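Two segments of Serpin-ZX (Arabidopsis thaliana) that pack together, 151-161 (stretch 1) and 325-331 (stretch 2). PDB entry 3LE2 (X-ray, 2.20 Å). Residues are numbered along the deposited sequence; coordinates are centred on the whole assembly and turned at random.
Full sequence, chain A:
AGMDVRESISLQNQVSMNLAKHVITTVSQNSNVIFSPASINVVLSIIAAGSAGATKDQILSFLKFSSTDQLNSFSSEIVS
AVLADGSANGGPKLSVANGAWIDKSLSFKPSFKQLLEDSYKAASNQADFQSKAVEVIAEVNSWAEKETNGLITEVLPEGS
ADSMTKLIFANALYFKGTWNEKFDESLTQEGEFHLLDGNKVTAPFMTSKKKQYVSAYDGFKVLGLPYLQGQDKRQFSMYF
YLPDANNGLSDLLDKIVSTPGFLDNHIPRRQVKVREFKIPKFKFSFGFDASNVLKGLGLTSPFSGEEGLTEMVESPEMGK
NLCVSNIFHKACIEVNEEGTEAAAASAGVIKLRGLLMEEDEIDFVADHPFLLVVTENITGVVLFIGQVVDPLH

Stretch 1, residues 151-161: LITEVLPEGSA
Stretch 2 325-331: SNIFHKA

How does an irregular segment lie against a strand? Stretch 2 is extended from N326 to A331, and CA-to-CB bonds alternate: N326, F328 and K330 point toward stretch 1, whereas H329 and A331 point away. Stretch 1 has no regular helix or strand and runs in the opposite direction, with V155 CA 5.5 Å from K330 CA and L156 CA 6.4 Å from F328 CA. N326 (chi1 m) makes only a loose approach, its ND2 3.9 Å from S160 O.

What holds F328? Its side chain (chi1 -65°, chi2 109°) presents one ring face to L156, whose CG sits 3.7 Å from the ring centroid, 19° off the normal, a CH-pi contact. The m, p rotamer of L156 also brings CD1 to 3.5 Å from F328 CD1. P157 CD lies 4.3 Å from F328 CD2, and S160 OG is 3.5 Å from F328 CZ.

Why does S160 sit there? Residues P157 to S160 form a type II beta turn, with E158 at phi/psi -51/139 and G159 at 71/14, a positive phi that favours glycine. S160, chi1 p, donates from OG to P157 O at 2.9 Å, and its N makes a weak 3.1 Å hydrogen bond to P157 O.

How is the backbone joined at H329? No direct hydrogen bond links the two main chains; a water donates to V155 O at 2.8 Å and to H329 O at 3.1 Å. Beside it V155 (phi/psi -61/-44, chi1 t) places CG1 3.8 Å from F328 O and 4.0 Å from K330 CB.

What does K330 reach? From chi1 t, through off-well chi2 91° and chi3 138° to chi4 t, its chain passes I152 (m, t), whose CG2 is 3.9 Å from K330 CG. K330 NZ then gives E154 O a weak hydrogen bond at 3.4 Å.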

ATOM      1  N   LEU A 151      -6.519 -15.518   3.932  1.00 51.80           N
ATOM      2  CA  LEU A 151      -6.750 -14.146   4.374  1.00 56.69           C
ATOM      3  C   LEU A 151      -7.337 -13.289   3.249  1.00 55.14           C
ATOM      4  O   LEU A 151      -8.309 -12.547   3.447  1.00 50.48           O
ATOM      5  CB  LEU A 151      -5.458 -13.545   4.937  1.00 46.70           C
ATOM      6  CG  LEU A 151      -4.930 -14.302   6.173  1.00 58.43           C
ATOM      7  CD1 LEU A 151      -3.472 -13.911   6.598  1.00 45.20           C
ATOM      8  CD2 LEU A 151      -5.914 -14.153   7.332  1.00 39.44           C
ATOM      9  N   ILE A 152      -6.754 -13.411   2.060  1.00 52.63           N
ATOM     10  CA  ILE A 152      -7.277 -12.724   0.886  1.00 50.98           C
ATOM     11  C   ILE A 152      -7.905 -13.729  -0.076  1.00 44.04           C
ATOM     12  O   ILE A 152      -7.352 -14.799  -0.333  1.00 40.43           O
ATOM     13  CB  ILE A 152      -6.200 -11.879   0.198  1.00 60.20           C
ATOM     14  CG1 ILE A 152      -5.798 -10.723   1.119  1.00 45.97           C
ATOM     15  CG2 ILE A 152      -6.715 -11.366  -1.144  1.00 52.61           C
ATOM     16  CD1 ILE A 152      -4.588  -9.992   0.671  1.00 41.29           C
ATOM     17  N   THR A 153      -9.064 -13.373  -0.610  1.00 45.23           N
ATOM     18  CA  THR A 153      -9.975 -14.380  -1.109  1.00 48.95           C
ATOM     19  C   THR A 153     -10.335 -14.229  -2.590  1.00 47.59           C
ATOM     20  O   THR A 153     -10.599 -15.223  -3.275  1.00 55.26           O
ATOM     21  CB  THR A 153     -11.244 -14.403  -0.223  1.00 46.92           C
ATOM     22  OG1 THR A 153     -11.657 -15.756  -0.007  1.00 66.24           O
ATOM     23  CG2 THR A 153     -12.379 -13.578  -0.840  1.00 50.02           C
ATOM     24  N   GLU A 154     -10.320 -12.998  -3.086  1.00 40.30           N
ATOM     25  CA  GLU A 154     -10.810 -12.725  -4.434  1.00 44.90           C
ATOM     26  C   GLU A 154     -10.081 -11.583  -5.155  1.00 46.05           C
ATOM     27  O   GLU A 154     -10.663 -10.523  -5.397  1.00 49.93           O
ATOM     28  CB  GLU A 154     -12.305 -12.419  -4.377  1.00 45.60           C
ATOM     29  CG  GLU A 154     -12.913 -12.027  -5.710  1.00 55.06           C
ATOM     30  CD  GLU A 154     -14.413 -12.239  -5.742  1.00 64.86           C
ATOM     31  OE1 GLU A 154     -14.883 -13.233  -5.145  1.00 71.60           O
ATOM     32  OE2 GLU A 154     -15.121 -11.419  -6.366  1.00 59.48           O
ATOM     33  N   VAL A 155      -8.823 -11.810  -5.523  1.00 33.01           N
ATOM     34  CA  VAL A 155      -8.060 -10.803  -6.260  1.00 31.36           C
ATOM     35  C   VAL A 155      -8.667 -10.428  -7.619  1.00 32.30           C
ATOM     36  O   VAL A 155      -8.743  -9.252  -7.941  1.00 32.19           O
ATOM     37  CB  VAL A 155      -6.581 -11.206  -6.430  1.00 35.38           C
ATOM     38  CG1 VAL A 155      -5.750  -9.987  -6.851  1.00 30.27           C
ATOM     39  CG2 VAL A 155      -6.053 -11.767  -5.126  1.00 34.25           C
ATOM     40  N   LEU A 156      -9.107 -11.407  -8.410  1.00 30.64           N
ATOM     41  CA  LEU A 156      -9.755 -11.100  -9.694  1.00 28.37           C
ATOM     42  C   LEU A 156     -11.280 -11.073  -9.555  1.00 29.56           C
ATOM     43  O   LEU A 156     -11.861 -12.033  -9.069  1.00 37.14           O
ATOM     44  CB  LEU A 156      -9.347 -12.096 -10.782  1.00 24.28           C
ATOM     45  CG  LEU A 156      -8.031 -11.900 -11.547  1.00 24.91           C
ATOM     46  CD1 LEU A 156      -6.837 -11.879 -10.614  1.00 27.33           C
ATOM     47  CD2 LEU A 156      -7.877 -12.996 -12.560  1.00 24.41           C
ATOM     48  N   PRO A 157     -11.926  -9.958  -9.956  1.00 32.26           N
ATOM     49  CA  PRO A 157     -13.389  -9.879  -9.913  1.00 28.86           C
ATOM     50  C   PRO A 157     -14.006 -10.725 -11.016  1.00 36.84           C
ATOM     51  O   PRO A 157     -13.353 -10.981 -12.030  1.00 32.03           O
ATOM     52  CB  PRO A 157     -13.676  -8.398 -10.212  1.00 23.92           C
ATOM     53  CG  PRO A 157     -12.409  -7.685  -9.974  1.00 27.39           C
ATOM     54  CD  PRO A 157     -11.325  -8.659 -10.318  1.00 28.43           C
ATOM     55  N   GLU A 158     -15.252 -11.143 -10.825  1.00 34.62           N
ATOM     56  CA  GLU A 158     -15.951 -11.868 -11.864  1.00 37.56           C
ATOM     57  C   GLU A 158     -15.857 -11.100 -13.184  1.00 31.37           C
ATOM     58  O   GLU A 158     -15.946  -9.873 -13.206  1.00 33.88           O
ATOM     59  CB  GLU A 158     -17.408 -12.130 -11.459  1.00 35.14           C
ATOM     60  CG  GLU A 158     -17.538 -13.118 -10.299  1.00 43.65           C
ATOM     61  CD  GLU A 158     -18.978 -13.586 -10.071  1.00 53.06           C
ATOM     62  OE1 GLU A 158     -19.670 -12.979  -9.222  1.00 44.99           O
ATOM     63  OE2 GLU A 158     -19.416 -14.556 -10.739  1.00 38.63           O
ATOM     64  N   GLY A 159     -15.637 -11.835 -14.274  1.00 30.50           N
ATOM     65  CA  GLY A 159     -15.613 -11.256 -15.603  1.00 28.15           C
ATOM     66  C   GLY A 159     -14.401 -10.392 -15.899  1.00 36.69           C
ATOM     67  O   GLY A 159     -14.396  -9.652 -16.878  1.00 38.83           O
ATOM     68  N   SER A 160     -13.368 -10.479 -15.072  1.00 33.33           N
ATOM     69  CA  SER A 160     -12.225  -9.582 -15.231  1.00 32.50           C
ATOM     70  C   SER A 160     -11.227 -10.045 -16.304  1.00 35.37           C
ATOM     71  O   SER A 160     -10.495  -9.226 -16.855  1.00 47.45           O
ATOM     72  CB  SER A 160     -11.531  -9.324 -13.890  1.00 30.25           C
ATOM     73  OG  SER A 160     -10.860 -10.478 -13.427  1.00 33.12           O
ATOM     74  N   ALA A 161     -11.202 -11.338 -16.614  1.00 33.54           N
ATOM     75  CA  ALA A 161     -10.361 -11.840 -17.712  1.00 36.88           C
ATOM     76  C   ALA A 161     -11.212 -12.578 -18.749  1.00 36.54           C
ATOM     77  O   ALA A 161     -12.207 -13.192 -18.396  1.00 37.08           O
ATOM     78  CB  ALA A 161      -9.253 -12.746 -17.185  1.00 28.98           C
ATOM     79  N   SER A 325      -1.955  -7.325 -20.085  1.00 32.00           N
ATOM     80  CA  SER A 325      -3.400  -7.146 -20.185  1.00 32.79           C
ATOM     81  C   SER A 325      -3.950  -6.472 -18.923  1.00 37.06           C
ATOM     82  O   SER A 325      -4.762  -5.542 -18.996  1.00 33.38           O
ATOM     83  CB  SER A 325      -4.091  -8.502 -20.393  1.00 35.66           C
ATOM     84  OG  SER A 325      -3.513  -9.233 -21.467  1.00 32.07           O
ATOM     85  N   ASN A 326      -3.506  -6.952 -17.765  1.00 29.43           N
ATOM     86  CA  ASN A 326      -4.036  -6.478 -16.500  1.00 25.12           C
ATOM     87  C   ASN A 326      -3.014  -6.621 -15.402  1.00 30.59           C
ATOM     88  O   ASN A 326      -2.164  -7.528 -15.418  1.00 27.29           O
ATOM     89  CB  ASN A 326      -5.257  -7.293 -16.052  1.00 27.49           C
ATOM     90  CG  ASN A 326      -6.230  -7.595 -17.176  1.00 31.80           C
ATOM     91  OD1 ASN A 326      -6.001  -8.490 -17.993  1.00 33.64           O
ATOM     92  ND2 ASN A 326      -7.342  -6.875 -17.196  1.00 29.05           N
ATOM     93  N   ILE A 327      -3.130  -5.739 -14.421  1.00 26.59           N
ATOM     94  CA  ILE A 327      -2.396  -5.892 -13.180  1.00 33.07           C
ATOM     95  C   ILE A 327      -3.408  -5.820 -12.050  1.00 27.66           C
ATOM     96  O   ILE A 327      -3.819  -4.736 -11.627  1.00 26.53           O
ATOM     97  CB  ILE A 327      -1.301  -4.827 -13.003  1.00 31.20           C
ATOM     98  CG1 ILE A 327      -0.291  -4.909 -14.157  1.00 32.68           C
ATOM     99  CG2 ILE A 327      -0.604  -4.993 -11.651  1.00 24.99           C
ATOM    100  CD1 ILE A 327       0.668  -3.710 -14.213  1.00 27.12           C
ATOM    101  N   PHE A 328      -3.806  -7.000 -11.580  1.00 25.56           N
ATOM    102  CA  PHE A 328      -4.815  -7.135 -10.529  1.00 28.81           C
ATOM    103  C   PHE A 328      -4.199  -7.030  -9.138  1.00 26.91           C
ATOM    104  O   PHE A 328      -3.294  -7.797  -8.790  1.00 26.75           O
ATOM    105  CB  PHE A 328      -5.560  -8.465 -10.686  1.00 25.12           C
ATOM    106  CG  PHE A 328      -6.370  -8.563 -11.956  1.00 29.53           C
ATOM    107  CD1 PHE A 328      -5.971  -9.405 -12.993  1.00 32.54           C
ATOM    108  CD2 PHE A 328      -7.533  -7.806 -12.116  1.00 25.95           C
ATOM    109  CE1 PHE A 328      -6.737  -9.513 -14.174  1.00 24.99           C
ATOM    110  CE2 PHE A 328      -8.292  -7.895 -13.288  1.00 35.63           C
ATOM    111  CZ  PHE A 328      -7.892  -8.750 -14.319  1.00 30.98           C
ATOM    112  N   HIS A 329      -4.683  -6.075  -8.348  1.00 23.50           N
ATOM    113  CA  HIS A 329      -4.148  -5.859  -7.004  1.00 28.22           C
ATOM    114  C   HIS A 329      -5.241  -5.826  -5.946  1.00 27.81           C
ATOM    115  O   HIS A 329      -6.306  -5.238  -6.138  1.00 27.70           O
ATOM    116  CB  HIS A 329      -3.325  -4.559  -6.937  1.00 24.64           C
ATOM    117  CG  HIS A 329      -2.791  -4.247  -5.570  1.00 28.59           C
ATOM    118  ND1 HIS A 329      -1.795  -4.992  -4.970  1.00 34.88           N
ATOM    119  CD2 HIS A 329      -3.105  -3.263  -4.690  1.00 29.17           C
ATOM    120  CE1 HIS A 329      -1.531  -4.490  -3.776  1.00 34.59           C
ATOM    121  NE2 HIS A 329      -2.307  -3.438  -3.583  1.00 34.11           N
ATOM    122  N   LYS A 330      -4.956  -6.453  -4.816  1.00 25.12           N
ATOM    123  CA  LYS A 330      -5.877  -6.438  -3.703  1.00 27.23           C
ATOM    124  C   LYS A 330      -5.136  -6.195  -2.392  1.00 27.85           C
ATOM    125  O   LYS A 330      -4.046  -6.739  -2.159  1.00 28.45           O
ATOM    126  CB  LYS A 330      -6.653  -7.757  -3.632  1.00 30.27           C
ATOM    127  CG  LYS A 330      -7.691  -7.828  -2.495  1.00 30.59           C
ATOM    128  CD  LYS A 330      -9.069  -7.349  -2.936  1.00 39.37           C
ATOM    129  CE  LYS A 330     -10.158  -8.253  -2.376  1.00 43.06           C
ATOM    130  NZ  LYS A 330     -11.451  -8.112  -3.096  1.00 47.91           N
ATOM    131  N   ALA A 331      -5.764  -5.388  -1.542  1.00 21.11           N
ATOM    132  CA  ALA A 331      -5.239  -5.028  -0.252  1.00 25.56           C
ATOM    133  C   ALA A 331      -6.403  -4.907   0.722  1.00 31.65           C
ATOM    134  O   ALA A 331      -7.545  -4.695   0.314  1.00 28.88           O
ATOM    135  CB  ALA A 331      -4.518  -3.698  -0.363  1.00 27.50           C
TER
HETATM  136  O   HOH W   1      -8.665  -6.489  -7.690  1.00 39.19           O